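Local structure of alanine racemase 1 (Caldanaerobacter subterraneus subsp. tengcongensis MB4, 4Y2W) at residues I283-A288 with V335-T340; D289-R294 with D317-D322; V346-M351 with Q360-R365; R372-D377 with G382-L387. The protein belongs to the alanine racemase family and pairs an eight-stranded parallel barrel with a second, largely beta-stranded C-terminal domain in a two-chain assembly. The protein carries 1 engineered substitution. One frame throughout, in Å; residues are numbered along the deposited sequence.

Interaction 1: residues I283-A288 with V335-T340; sequences IPVGYA and VVIIGT. With ALA (alanine), chain D.
Y287 reaches the bound alanine with its phenol: OH donates a hydrogen bond of 2.8 Å to the ligand atom OXT, which lies at the edge of the ring, near its plane. CG of Y287 sits between its own backbone N and carbonyl carbon (chi1 54°), and the ring takes no part in the contact with 335-340. The hydroxyl of Y268 and the backbone N of M316 also bond to the alanine, while E361 of the second subunit packs against Y287, so this end of the segment lies at the subunit interface.

Where the two segments themselves meet, the chemistry is wholly apolar and buried. The side chains of I283 and V335 cross at about a right angle, with I283 CG2 4.1 Å from V335 CG2 and I283 CD1 4.2 Å from V335 CG1. They sit on strands of the mixed sheet of the C-terminal domain, each of which pairs with strand 248-260. Two residues further on, V285 and I337 reach toward each other tip to tip; the methyl CD1 of I337 is 4.0 Å from both V285 CG1 and V285 CG2. P284 lies between the two contacting residues at the centre of an inverse gamma turn, closed by a weak bond from V285 N to I283 O. In segment 335-340, I337 and I338 form a classic beta bulge opposite F250, and both also touch M351 of helix 348-354.

Interaction 2: residues D289-R294 with D317-D322; sequences DGLDRR and DQCMID
L291 and C319 make the apolar part of this small buried contact, CD2 of the leucine lying 4.0 Å from SG of the cysteine. L291 has CG anti to its backbone N (chi1 -171°), and the CD2 branch does the touching. Beside them D289 brings OD2 to 4.3 Å from the carbonyl O of D317, a polar approach without a bond.

Around these residues lie further bonds. C319 begins strand 319-322 and pairs through its backbone with I283. Downstream of L291, D292 closes an Asx turn: its OD1 takes the backbone N of R294 at 2.7 Å in a nearly straight bond (171°), on the anti side of the carboxylate. D289 is gripped by R369 at OD1 and by R7 and G286 N at OD2. The D317 carboxylate meets R369 at OD1 and, at OD2, K40 of the second subunit, a residue of an alanine pocket.

The carboxylates stay apart, D289 OD2 lying 5.7 Å from D317 OD1. R369 binds both, and its positive charge would probably offset their mutual repulsion, so that an ionic link through R369 joins D289 to D317 in addition to the direct packing of L291 on C319.

Interaction 3: residues V346-M351 with Q360-R365; sequences VSVESM and QEVFSR
V348 holds CG2 anti to its backbone N while F363 has CG beside its own N (chi1 -80°), and together these torsions set the valine methyl over one face of the phenylalanine ring. CG2 of V348 lies 3.8 Å from the centroid of the F363 ring, only 15° off the normal, a CH-pi contact in which the two side chains cross at about a right angle. The same methyl also meets V362 CG1 at 3.9 Å. V362 CG1 also touches M351 SD, again at 3.9 Å, the thioether chain being bent at chi3.

These residues pack helix 348-354 against helix 359-365 in the C-terminal domain, and Q360, on the second helix, touches a bound alanine. S347 is the N-cap of the first helix: its OG accepts from S350 N at 3.0 Å. F363 also meets H46 edge-to-face.

Away from the apolar face, E361 OE2 bridges to R365 NH1 at 2.8 Å and accepts from R293 N of the second subunit, while R365 pairs with D292 of that subunit. The helices thus adhere to each other through apolar packing with one oriented CH-pi contact, whereas E361 and R365 pair with each other and also reach the second subunit.

Interaction 4: residues R372-D377 with G382-L387; sequences RVYFYD and GEVNYL
Strands 372-376 and 379-384 form a beta hairpin, in which R372 and V384 make an antiparallel hydrogen-bonded pair: R372 N bonds to V384 O, and V384 N to R372 O, each at 2.9 Å. V373 and E383 follow as a non-hydrogen-bonded pair. Beyond them the pairing of Y374 with G382 is loose, with Y374 N 3.0 Å from G382 O; G382 has backbone angles that call for glycine. The CA of E383 adds a CA-H...O contact to R372 O at 3.4 Å. On its other side strand 372-376 runs parallel to strand 10-14, so the hairpin extends the mixed sheet.

Apolar contacts gather on the face carrying R372, Y374 and V384. V384 CG2, set between its backbone N and carbonyl carbon, lies 3.7 Å from R372 CB. It also meets the edge of the Y374 ring, in its plane, 4.0 Å from CE2 of that tyrosine. The ring is stacked on Y50, and its OH is bonded to H46 O.

The polar side chains have partners outside the two segments. E383 pairs with K380, while the R372 guanidinium is fixed by the carbonyls of G45, I366, S367 and V370. Y386, which makes a cation-pi contact with R368 of the second subunit, turns its ring edge over one face of the R372 guanidinium: the planes stand 67° apart, with Y386 CE2 3.7 Å from R372 NH1.

Overall arrangement
Interactions 1, 2 and 3 form a connected buried group in the C-terminal domain, whereas interaction 4 is partly buried and touches none of them. Interactions 1 and 2, with centres about 7 Å apart, share a backbone bond from I283 N to C319 O, and L291 packs on I337. Interaction 3 joins through the chain pairing of G339 with V346 and through I338 against V362. Interactions 1, 2 and 4 all reach the same mixed sheet, while interaction 3 packs two helices. The chemistry shifts accordingly: aliphatic packing in 1, with a ligand-bonded tyrosine further along one segment, a leucine-cysteine contact near acids joined by an outside arginine in 2, CH-pi in 3, and backbone bonding in 4. All four reach the second subunit.

Interaction 1: residues I283-A288 with V335-T340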
loop_
_atom_site.group_PDB
_atom_site.type_symbol
_atom_site.label_atom_id
_atom_site.label_comp_id
_atom_site.label_asym_id
_atom_site.label_seq_id
_atom_site.Cartn_x
_atom_site.Cartn_y
_atom_site.Cartn_z
ATOM N N ILE A 283 -6.570 -10.064 -15.877
ATOM C CA ILE A 283 -6.153 -8.668 -15.805
ATOM C C ILE A 283 -4.997 -8.520 -14.821
ATOM O O ILE A 283 -5.016 -9.110 -13.739
ATOM C CB ILE A 283 -7.325 -7.727 -15.439
ATOM C CG1 ILE A 283 -8.114 -8.256 -14.229
ATOM C CG2 ILE A 283 -8.257 -7.556 -16.634
ATOM C CD1 ILE A 283 -9.347 -7.438 -13.897
ATOM N N PRO A 284 -3.980 -7.726 -15.189
ATOM C CA PRO A 284 -2.760 -7.665 -14.395
ATOM C C PRO A 284 -2.881 -6.731 -13.188
ATOM O O PRO A 284 -2.064 -5.826 -13.015
ATOM C CB PRO A 284 -1.733 -7.152 -15.405
ATOM C CG PRO A 284 -2.526 -6.240 -16.279
ATOM C CD PRO A 284 -3.916 -6.820 -16.351
ATOM N N VAL A 285 -3.897 -6.963 -12.360
ATOM C CA VAL A 285 -4.040 -6.259 -11.092
ATOM C C VAL A 285 -4.399 -7.258 -9.996
ATOM O O VAL A 285 -5.263 -8.113 -10.184
ATOM C CB VAL A 285 -5.088 -5.121 -11.166
ATOM C CG1 VAL A 285 -6.499 -5.666 -11.365
ATOM C CG2 VAL A 285 -5.012 -4.245 -9.918
ATOM N N GLY A 286 -3.719 -7.150 -8.860
ATOM C CA GLY A 286 -3.950 -8.050 -7.733
ATOM C C GLY A 286 -3.904 -7.307 -6.414
ATOM O O GLY A 286 -3.974 -6.080 -6.394
ATOM N N TYR A 287 -3.776 -8.045 -5.313
ATOM C CA TYR A 287 -3.867 -7.432 -3.981
ATOM C C TYR A 287 -2.637 -6.622 -3.577
ATOM O O TYR A 287 -2.733 -5.738 -2.722
ATOM C CB TYR A 287 -4.238 -8.455 -2.895
ATOM C CG TYR A 287 -3.368 -9.692 -2.792
ATOM C CD1 TYR A 287 -2.096 -9.634 -2.230
ATOM C CD2 TYR A 287 -3.842 -10.933 -3.212
ATOM C CE1 TYR A 287 -1.311 -10.771 -2.115
ATOM C CE2 TYR A 287 -3.066 -12.073 -3.098
ATOM C CZ TYR A 287 -1.803 -11.988 -2.550
ATOM O OH TYR A 287 -1.035 -13.121 -2.449
ATOM N N ALA A 288 -1.495 -6.902 -4.194
ATOM C CA ALA A 288 -0.296 -6.110 -3.951
ATOM C C ALA A 288 -0.415 -4.715 -4.561
ATOM O O ALA A 288 0.357 -3.820 -4.215
ATOM C CB ALA A 288 0.927 -6.821 -4.500
ATOM N N VAL A 335 -10.254 -1.758 -18.284
ATOM C CA VAL A 335 -11.079 -2.320 -17.217
ATOM C C VAL A 335 -11.000 -1.400 -16.004
ATOM O O VAL A 335 -9.930 -1.228 -15.423
ATOM C CB VAL A 335 -10.624 -3.737 -16.830
ATOM C CG1 VAL A 335 -11.425 -4.255 -15.641
ATOM C CG2 VAL A 335 -10.763 -4.675 -18.020
ATOM N N VAL A 336 -12.131 -0.811 -15.629
ATOM C CA VAL A 336 -12.175 0.153 -14.531
ATOM C C VAL A 336 -12.512 -0.550 -13.217
ATOM O O VAL A 336 -13.482 -1.298 -13.127
ATOM C CB VAL A 336 -13.186 1.288 -14.816
ATOM C CG1 VAL A 336 -13.292 2.243 -13.633
ATOM C CG2 VAL A 336 -12.774 2.045 -16.069
ATOM N N ILE A 337 -11.686 -0.293 -12.208
ATOM C CA ILE A 337 -11.824 -0.883 -10.882
ATOM C C ILE A 337 -12.521 0.090 -9.937
ATOM O O ILE A 337 -13.396 -0.299 -9.157
ATOM C CB ILE A 337 -10.437 -1.224 -10.306
ATOM C CG1 ILE A 337 -9.660 -2.114 -11.284
ATOM C CG2 ILE A 337 -10.571 -1.898 -8.946
ATOM C CD1 ILE A 337 -8.155 -2.018 -11.135
ATOM N N ILE A 338 -12.093 1.350 -10.002
ATOM C CA ILE A 338 -12.713 2.459 -9.287
ATOM C C ILE A 338 -12.935 3.573 -10.295
ATOM O O ILE A 338 -12.022 3.911 -11.047
ATOM C CB ILE A 338 -11.802 3.008 -8.170
ATOM C CG1 ILE A 338 -11.447 1.905 -7.170
ATOM C CG2 ILE A 338 -12.466 4.193 -7.473
ATOM C CD1 ILE A 338 -10.396 2.312 -6.158
ATOM N N GLY A 339 -14.140 4.135 -10.313
ATOM C CA GLY A 339 -14.448 5.259 -11.193
ATOM C C GLY A 339 -15.495 4.988 -12.261
ATOM O O GLY A 339 -16.221 3.995 -12.208
ATOM N N THR A 340 -15.541 5.884 -13.245
ATOM C CA THR A 340 -16.626 5.950 -14.222
ATOM C C THR A 340 -16.209 5.340 -15.558
ATOM O O THR A 340 -15.038 5.387 -15.926
ATOM C CB THR A 340 -17.063 7.420 -14.433
ATOM O OG1 THR A 340 -17.633 7.928 -13.221
ATOM C CG2 THR A 340 -18.086 7.560 -15.561
HETATM N N ALA D . 0.868 -16.247 -6.737
HETATM C CA ALA D . 0.532 -16.170 -5.288
HETATM C C ALA D . -0.685 -15.269 -5.077
HETATM O O ALA D . -0.972 -14.417 -5.916
HETATM C CB ALA D . 1.727 -15.665 -4.488
HETATM O OXT ALA D . -1.414 -15.362 -4.082
#

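Interaction 2: residues D289-R294 with D317-D322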
loop_
_atom_site.group_PDB
_atom_site.type_symbol
_atom_site.label_atom_id
_atom_site.label_comp_id
_atom_site.label_asym_id
_atom_site.label_seq_id
_atom_site.Cartn_x
_atom_site.Cartn_y
_atom_site.Cartn_z
ATOM N N ASP A 289 -1.373 -4.542 -5.472
ATOM C CA ASP A 289 -1.641 -3.248 -6.096
ATOM C C ASP A 289 -2.693 -2.432 -5.353
ATOM O O ASP A 289 -2.874 -1.247 -5.644
ATOM C CB ASP A 289 -2.085 -3.450 -7.543
ATOM C CG ASP A 289 -1.006 -4.079 -8.397
ATOM O OD1 ASP A 289 0.161 -3.657 -8.284
ATOM O OD2 ASP A 289 -1.312 -4.994 -9.190
ATOM N N GLY A 290 -3.378 -3.063 -4.399
ATOM C CA GLY A 290 -4.452 -2.416 -3.643
ATOM C C GLY A 290 -5.850 -2.944 -3.921
ATOM O O GLY A 290 -6.833 -2.328 -3.510
ATOM N N LEU A 291 -5.952 -4.073 -4.619
ATOM C CA LEU A 291 -7.247 -4.705 -4.856
ATOM C C LEU A 291 -7.477 -5.766 -3.789
ATOM O O LEU A 291 -6.888 -6.840 -3.845
ATOM C CB LEU A 291 -7.300 -5.329 -6.252
ATOM C CG LEU A 291 -8.682 -5.833 -6.668
ATOM C CD1 LEU A 291 -9.676 -4.681 -6.685
ATOM C CD2 LEU A 291 -8.630 -6.526 -8.023
ATOM N N ASP A 292 -8.338 -5.465 -2.822
ATOM C CA ASP A 292 -8.493 -6.318 -1.645
ATOM C C ASP A 292 -8.909 -7.736 -2.018
ATOM O O ASP A 292 -9.845 -7.944 -2.786
ATOM C CB ASP A 292 -9.502 -5.719 -0.663
ATOM C CG ASP A 292 -9.448 -6.376 0.699
ATOM O OD1 ASP A 292 -9.486 -7.620 0.776
ATOM O OD2 ASP A 292 -9.353 -5.648 1.703
ATOM N N ARG A 293 -8.210 -8.703 -1.440
ATOM C CA ARG A 293 -8.440 -10.113 -1.719
ATOM C C ARG A 293 -9.846 -10.584 -1.317
ATOM O O ARG A 293 -10.341 -11.582 -1.848
ATOM C CB ARG A 293 -7.371 -10.951 -1.015
ATOM C CG ARG A 293 -7.363 -12.417 -1.396
ATOM C CD ARG A 293 -6.061 -13.078 -0.979
ATOM N NE ARG A 293 -6.211 -14.524 -0.848
ATOM C CZ ARG A 293 -6.731 -15.142 0.209
ATOM N NH1 ARG A 293 -7.161 -14.453 1.263
ATOM N NH2 ARG A 293 -6.825 -16.465 0.215
ATOM N N ARG A 294 -10.491 -9.870 -0.393
ATOM C CA ARG A 294 -11.864 -10.203 0.015
ATOM C C ARG A 294 -12.896 -9.989 -1.101
ATOM O O ARG A 294 -14.010 -10.499 -1.007
ATOM C CB ARG A 294 -12.272 -9.449 1.293
ATOM C CG ARG A 294 -11.750 -10.110 2.566
ATOM C CD ARG A 294 -12.108 -9.343 3.830
ATOM N NE ARG A 294 -11.499 -8.014 3.838
ATOM C CZ ARG A 294 -12.119 -6.872 4.151
ATOM N NH1 ARG A 294 -13.399 -6.851 4.537
ATOM N NH2 ARG A 294 -11.435 -5.731 4.103
ATOM N N ASP A 317 -0.928 -10.330 -8.087
ATOM C CA ASP A 317 -0.633 -9.441 -9.210
ATOM C C ASP A 317 -1.693 -9.466 -10.320
ATOM O O ASP A 317 -1.578 -8.736 -11.305
ATOM C CB ASP A 317 0.726 -9.830 -9.806
ATOM C CG ASP A 317 1.740 -10.215 -8.747
ATOM O OD1 ASP A 317 2.108 -9.351 -7.927
ATOM O OD2 ASP A 317 2.181 -11.380 -8.733
ATOM N N GLN A 318 -2.715 -10.303 -10.174
ATOM C CA GLN A 318 -3.697 -10.483 -11.237
ATOM C C GLN A 318 -4.985 -11.091 -10.707
ATOM O O GLN A 318 -5.039 -11.552 -9.575
ATOM C CB GLN A 318 -3.116 -11.355 -12.354
ATOM C CG GLN A 318 -2.737 -12.760 -11.919
ATOM C CD GLN A 318 -1.389 -13.207 -12.465
ATOM O OE1 GLN A 318 -0.398 -13.234 -11.736
ATOM N NE2 GLN A 318 -1.346 -13.554 -13.748
ATOM N N CYS A 319 -6.026 -11.058 -11.529
ATOM C CA CYS A 319 -7.271 -11.753 -11.221
ATOM C C CYS A 319 -8.042 -12.018 -12.502
ATOM O O CYS A 319 -7.741 -11.442 -13.549
ATOM C CB CYS A 319 -8.125 -10.952 -10.236
ATOM S SG CYS A 319 -8.736 -9.383 -10.885
ATOM N N MET A 320 -9.029 -12.903 -12.409
ATOM C CA MET A 320 -9.852 -13.275 -13.549
ATOM C C MET A 320 -11.251 -12.676 -13.454
ATOM O O MET A 320 -11.797 -12.509 -12.363
ATOM C CB MET A 320 -9.952 -14.793 -13.646
ATOM C CG MET A 320 -8.718 -15.451 -14.235
ATOM S SD MET A 320 -7.253 -15.288 -13.202
ATOM C CE MET A 320 -7.675 -16.380 -11.841
ATOM N N ILE A 321 -11.824 -12.370 -14.613
ATOM C CA ILE A 321 -13.181 -11.842 -14.702
ATOM C C ILE A 321 -13.965 -12.570 -15.791
ATOM O O ILE A 321 -13.402 -12.959 -16.813
ATOM C CB ILE A 321 -13.192 -10.320 -14.983
ATOM C CG1 ILE A 321 -12.177 -9.950 -16.072
ATOM C CG2 ILE A 321 -12.891 -9.547 -13.709
ATOM C CD1 ILE A 321 -12.380 -8.568 -16.664
ATOM N N ASP A 322 -15.263 -12.754 -15.562
ATOM C CA ASP A 322 -16.143 -13.390 -16.538
ATOM C C ASP A 322 -16.649 -12.337 -17.511
ATOM O O ASP A 322 -17.419 -11.455 -17.133
ATOM C CB ASP A 322 -17.327 -14.075 -15.840
ATOM C CG ASP A 322 -18.136 -14.950 -16.785
ATOM O OD1 ASP A 322 -18.120 -14.689 -18.004
ATOM O OD2 ASP A 322 -18.787 -15.901 -16.309
#

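Interaction 3: residues V346-M351 with Q360-R365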
loop_
_atom_site.group_PDB
_atom_site.type_symbol
_atom_site.label_atom_id
_atom_site.label_comp_id
_atom_site.label_asym_id
_atom_site.label_seq_id
_atom_site.Cartn_x
_atom_site.Cartn_y
_atom_site.Cartn_z
ATOM N N VAL A 346 -18.373 2.455 -10.782
ATOM C CA VAL A 346 -18.037 1.706 -9.572
ATOM C C VAL A 346 -17.265 2.649 -8.660
ATOM O O VAL A 346 -16.033 2.667 -8.654
ATOM C CB VAL A 346 -17.236 0.410 -9.842
ATOM C CG1 VAL A 346 -18.176 -0.714 -10.235
ATOM C CG2 VAL A 346 -16.156 0.612 -10.902
ATOM N N SER A 347 -18.011 3.446 -7.897
ATOM C CA SER A 347 -17.428 4.520 -7.097
ATOM C C SER A 347 -16.522 3.976 -6.004
ATOM O O SER A 347 -16.633 2.815 -5.603
ATOM C CB SER A 347 -18.521 5.390 -6.465
ATOM O OG SER A 347 -19.077 4.769 -5.315
ATOM N N VAL A 348 -15.626 4.835 -5.534
ATOM C CA VAL A 348 -14.779 4.522 -4.392
ATOM C C VAL A 348 -15.600 4.218 -3.134
ATOM O O VAL A 348 -15.191 3.400 -2.314
ATOM C CB VAL A 348 -13.773 5.665 -4.109
ATOM C CG1 VAL A 348 -14.486 6.939 -3.657
ATOM C CG2 VAL A 348 -12.730 5.220 -3.086
ATOM N N GLU A 349 -16.754 4.868 -2.988
ATOM C CA GLU A 349 -17.633 4.619 -1.843
ATOM C C GLU A 349 -18.269 3.226 -1.902
ATOM O O GLU A 349 -18.374 2.546 -0.879
ATOM C CB GLU A 349 -18.719 5.695 -1.737
ATOM C CG GLU A 349 -19.448 5.674 -0.396
ATOM C CD GLU A 349 -20.423 6.821 -0.214
ATOM O OE1 GLU A 349 -21.021 6.921 0.883
ATOM O OE2 GLU A 349 -20.596 7.617 -1.162
ATOM N N SER A 350 -18.692 2.810 -3.096
ATOM C CA SER A 350 -19.232 1.462 -3.294
ATOM C C SER A 350 -18.219 0.393 -2.887
ATOM O O SER A 350 -18.582 -0.597 -2.249
ATOM C CB SER A 350 -19.635 1.247 -4.753
ATOM O OG SER A 350 -20.657 2.139 -5.139
ATOM N N MET A 351 -16.956 0.600 -3.260
ATOM C CA MET A 351 -15.885 -0.323 -2.898
ATOM C C MET A 351 -15.662 -0.346 -1.386
ATOM O O MET A 351 -15.523 -1.413 -0.792
ATOM C CB MET A 351 -14.589 0.045 -3.620
ATOM C CG MET A 351 -13.411 -0.852 -3.263
ATOM S SD MET A 351 -12.160 -0.967 -4.557
ATOM C CE MET A 351 -12.988 -2.062 -5.708
ATOM N N GLN A 360 -11.357 6.617 2.489
ATOM C CA GLN A 360 -9.974 6.980 2.777
ATOM C C GLN A 360 -9.041 5.768 2.750
ATOM O O GLN A 360 -7.957 5.847 2.175
ATOM C CB GLN A 360 -9.866 7.714 4.115
ATOM C CG GLN A 360 -10.493 9.104 4.113
ATOM C CD GLN A 360 -11.876 9.153 4.747
ATOM O OE1 GLN A 360 -12.687 8.246 4.577
ATOM N NE2 GLN A 360 -12.146 10.221 5.482
ATOM N N GLU A 361 -9.458 4.655 3.356
ATOM C CA GLU A 361 -8.617 3.451 3.394
ATOM C C GLU A 361 -8.463 2.790 2.019
ATOM O O GLU A 361 -7.410 2.222 1.719
ATOM C CB GLU A 361 -9.143 2.428 4.403
ATOM C CG GLU A 361 -8.181 1.266 4.637
ATOM C CD GLU A 361 -8.652 0.294 5.703
ATOM O OE1 GLU A 361 -9.863 -0.014 5.764
ATOM O OE2 GLU A 361 -7.799 -0.180 6.478
ATOM N N VAL A 362 -9.507 2.864 1.194
ATOM C CA VAL A 362 -9.463 2.300 -0.153
ATOM C C VAL A 362 -8.410 3.022 -0.999
ATOM O O VAL A 362 -7.569 2.381 -1.630
ATOM C CB VAL A 362 -10.839 2.372 -0.847
ATOM C CG1 VAL A 362 -10.734 1.952 -2.312
ATOM C CG2 VAL A 362 -11.849 1.500 -0.113
ATOM N N PHE A 363 -8.461 4.351 -1.002
ATOM C CA PHE A 363 -7.470 5.162 -1.703
ATOM C C PHE A 363 -6.047 4.882 -1.214
ATOM O O PHE A 363 -5.117 4.782 -2.019
ATOM C CB PHE A 363 -7.771 6.658 -1.544
ATOM C CG PHE A 363 -8.843 7.184 -2.472
ATOM C CD1 PHE A 363 -8.847 6.864 -3.832
ATOM C CD2 PHE A 363 -9.824 8.048 -1.994
ATOM C CE1 PHE A 363 -9.825 7.368 -4.680
ATOM C CE2 PHE A 363 -10.798 8.559 -2.842
ATOM C CZ PHE A 363 -10.798 8.219 -4.185
ATOM N N SER A 364 -5.881 4.747 0.099
ATOM C CA SER A 364 -4.563 4.503 0.691
ATOM C C SER A 364 -4.018 3.098 0.404
ATOM O O SER A 364 -2.830 2.837 0.579
ATOM C CB SER A 364 -4.610 4.740 2.205
ATOM O OG SER A 364 -5.312 3.707 2.882
ATOM N N ARG A 365 -4.893 2.199 -0.029
ATOM C CA ARG A 365 -4.519 0.830 -0.351
ATOM C C ARG A 365 -3.806 0.738 -1.707
ATOM O O ARG A 365 -3.097 -0.234 -1.969
ATOM C CB ARG A 365 -5.773 -0.048 -0.373
ATOM C CG ARG A 365 -5.698 -1.298 0.487
ATOM C CD ARG A 365 -5.612 -0.963 1.970
ATOM N NE ARG A 365 -6.400 -1.886 2.782
ATOM C CZ ARG A 365 -6.438 -1.882 4.115
ATOM N NH1 ARG A 365 -5.713 -1.010 4.825
ATOM N NH2 ARG A 365 -7.205 -2.765 4.743
#

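Interaction 4: residues R372-D377 with G382-L387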
loop_
_atom_site.group_PDB
_atom_site.type_symbol
_atom_site.label_atom_id
_atom_site.label_comp_id
_atom_site.label_asym_id
_atom_site.label_seq_id
_atom_site.Cartn_x
_atom_site.Cartn_y
_atom_site.Cartn_z
ATOM N N ARG A 372 0.895 6.698 -11.209
ATOM C CA ARG A 372 -0.118 7.743 -11.278
ATOM C C ARG A 372 0.067 8.548 -12.553
ATOM O O ARG A 372 1.143 9.092 -12.796
ATOM C CB ARG A 372 -0.028 8.671 -10.066
ATOM C CG ARG A 372 -0.795 8.196 -8.844
ATOM C CD ARG A 372 -0.191 6.946 -8.228
ATOM N NE ARG A 372 -0.745 6.699 -6.899
ATOM C CZ ARG A 372 -0.427 5.666 -6.123
ATOM N NH1 ARG A 372 0.443 4.754 -6.527
ATOM N NH2 ARG A 372 -0.989 5.542 -4.929
ATOM N N VAL A 373 -0.987 8.600 -13.365
ATOM C CA VAL A 373 -1.011 9.396 -14.587
ATOM C C VAL A 373 -1.891 10.615 -14.324
ATOM O O VAL A 373 -2.941 10.494 -13.691
ATOM C CB VAL A 373 -1.568 8.577 -15.771
ATOM C CG1 VAL A 373 -1.536 9.387 -17.059
ATOM C CG2 VAL A 373 -0.778 7.286 -15.936
ATOM N N TYR A 374 -1.464 11.781 -14.811
ATOM C CA TYR A 374 -2.102 13.057 -14.465
ATOM C C TYR A 374 -2.757 13.753 -15.655
ATOM O O TYR A 374 -2.164 13.855 -16.730
ATOM C CB TYR A 374 -1.079 13.980 -13.801
ATOM C CG TYR A 374 -0.649 13.465 -12.449
ATOM C CD1 TYR A 374 -1.421 13.702 -11.316
ATOM C CD2 TYR A 374 0.508 12.709 -12.308
ATOM C CE1 TYR A 374 -1.044 13.215 -10.075
ATOM C CE2 TYR A 374 0.896 12.223 -11.070
ATOM C CZ TYR A 374 0.115 12.475 -9.959
ATOM O OH TYR A 374 0.498 11.992 -8.734
ATOM N N PHE A 375 -3.980 14.239 -15.433
ATOM C CA PHE A 375 -4.790 14.879 -16.470
ATOM C C PHE A 375 -5.256 16.276 -16.059
ATOM O O PHE A 375 -5.508 16.540 -14.885
ATOM C CB PHE A 375 -6.014 14.017 -16.783
ATOM C CG PHE A 375 -5.692 12.766 -17.544
ATOM C CD1 PHE A 375 -5.323 11.608 -16.877
ATOM C CD2 PHE A 375 -5.757 12.746 -18.932
ATOM C CE1 PHE A 375 -5.029 10.451 -17.578
ATOM C CE2 PHE A 375 -5.460 11.594 -19.641
ATOM C CZ PHE A 375 -5.098 10.444 -18.963
ATOM N N TYR A 376 -5.370 17.159 -17.049
ATOM C CA TYR A 376 -5.879 18.514 -16.846
ATOM C C TYR A 376 -6.563 18.996 -18.130
ATOM O O TYR A 376 -5.948 19.013 -19.200
ATOM C CB TYR A 376 -4.743 19.461 -16.447
ATOM C CG TYR A 376 -5.221 20.774 -15.862
ATOM C CD1 TYR A 376 -5.711 20.842 -14.556
ATOM C CD2 TYR A 376 -5.182 21.951 -16.612
ATOM C CE1 TYR A 376 -6.150 22.041 -14.017
ATOM C CE2 TYR A 376 -5.619 23.154 -16.079
ATOM C CZ TYR A 376 -6.100 23.194 -14.783
ATOM O OH TYR A 376 -6.532 24.387 -14.256
ATOM N N ASP A 377 -7.834 19.379 -18.009
ATOM C CA ASP A 377 -8.673 19.761 -19.151
ATOM C C ASP A 377 -8.741 18.667 -20.224
ATOM O O ASP A 377 -8.812 18.963 -21.419
ATOM C CB ASP A 377 -8.207 21.100 -19.761
ATOM C CG ASP A 377 -8.416 22.289 -18.819
ATOM O OD1 ASP A 377 -9.221 22.183 -17.864
ATOM O OD2 ASP A 377 -7.778 23.341 -19.044
ATOM N N GLY A 382 1.640 14.575 -17.549
ATOM C CA GLY A 382 2.734 14.034 -16.753
ATOM C C GLY A 382 2.361 12.734 -16.081
ATOM O O GLY A 382 1.196 12.333 -16.076
ATOM N N GLU A 383 3.365 12.083 -15.501
ATOM C CA GLU A 383 3.189 10.780 -14.874
ATOM C C GLU A 383 4.259 10.528 -13.823
ATOM O O GLU A 383 5.352 11.095 -13.891
ATOM C CB GLU A 383 3.263 9.685 -15.933
ATOM C CG GLU A 383 4.574 9.659 -16.707
ATOM C CD GLU A 383 4.629 8.541 -17.730
ATOM O OE1 GLU A 383 3.964 8.665 -18.784
ATOM O OE2 GLU A 383 5.343 7.544 -17.479
ATOM N N VAL A 384 3.942 9.674 -12.854
ATOM C CA VAL A 384 4.951 9.167 -11.932
ATOM C C VAL A 384 4.858 7.652 -11.820
ATOM O O VAL A 384 3.795 7.090 -11.553
ATOM C CB VAL A 384 4.892 9.824 -10.528
ATOM C CG1 VAL A 384 5.167 11.316 -10.628
ATOM C CG2 VAL A 384 3.561 9.574 -9.839
ATOM N N ASN A 385 5.990 7.007 -12.083
ATOM C CA ASN A 385 6.199 5.609 -11.778
ATOM C C ASN A 385 7.137 5.574 -10.575
ATOM O O ASN A 385 8.275 6.037 -10.665
ATOM C CB ASN A 385 6.823 4.905 -12.983
ATOM C CG ASN A 385 6.895 3.395 -12.816
ATOM O OD1 ASN A 385 5.926 2.750 -12.395
ATOM N ND2 ASN A 385 8.042 2.818 -13.168
ATOM N N TYR A 386 6.660 5.058 -9.446
ATOM C CA TYR A 386 7.460 5.057 -8.216
ATOM C C TYR A 386 8.638 4.079 -8.259
ATOM O O TYR A 386 9.596 4.226 -7.500
ATOM C CB TYR A 386 6.583 4.790 -6.986
ATOM C CG TYR A 386 5.680 5.953 -6.616
ATOM C CD1 TYR A 386 6.200 7.232 -6.429
ATOM C CD2 TYR A 386 4.310 5.773 -6.440
ATOM C CE1 TYR A 386 5.383 8.299 -6.090
ATOM C CE2 TYR A 386 3.485 6.834 -6.100
ATOM C CZ TYR A 386 4.026 8.096 -5.924
ATOM O OH TYR A 386 3.214 9.158 -5.586
ATOM N N LEU A 387 8.569 3.088 -9.141
ATOM C CA LEU A 387 9.703 2.199 -9.381
ATOM C C LEU A 387 10.749 2.918 -10.246
ATOM O O LEU A 387 11.926 2.559 -10.239
ATOM C CB LEU A 387 9.245 0.879 -10.017
ATOM C CG LEU A 387 8.599 -0.145 -9.067
ATOM C CD1 LEU A 387 7.359 0.395 -8.371
ATOM C CD2 LEU A 387 8.257 -1.419 -9.818
#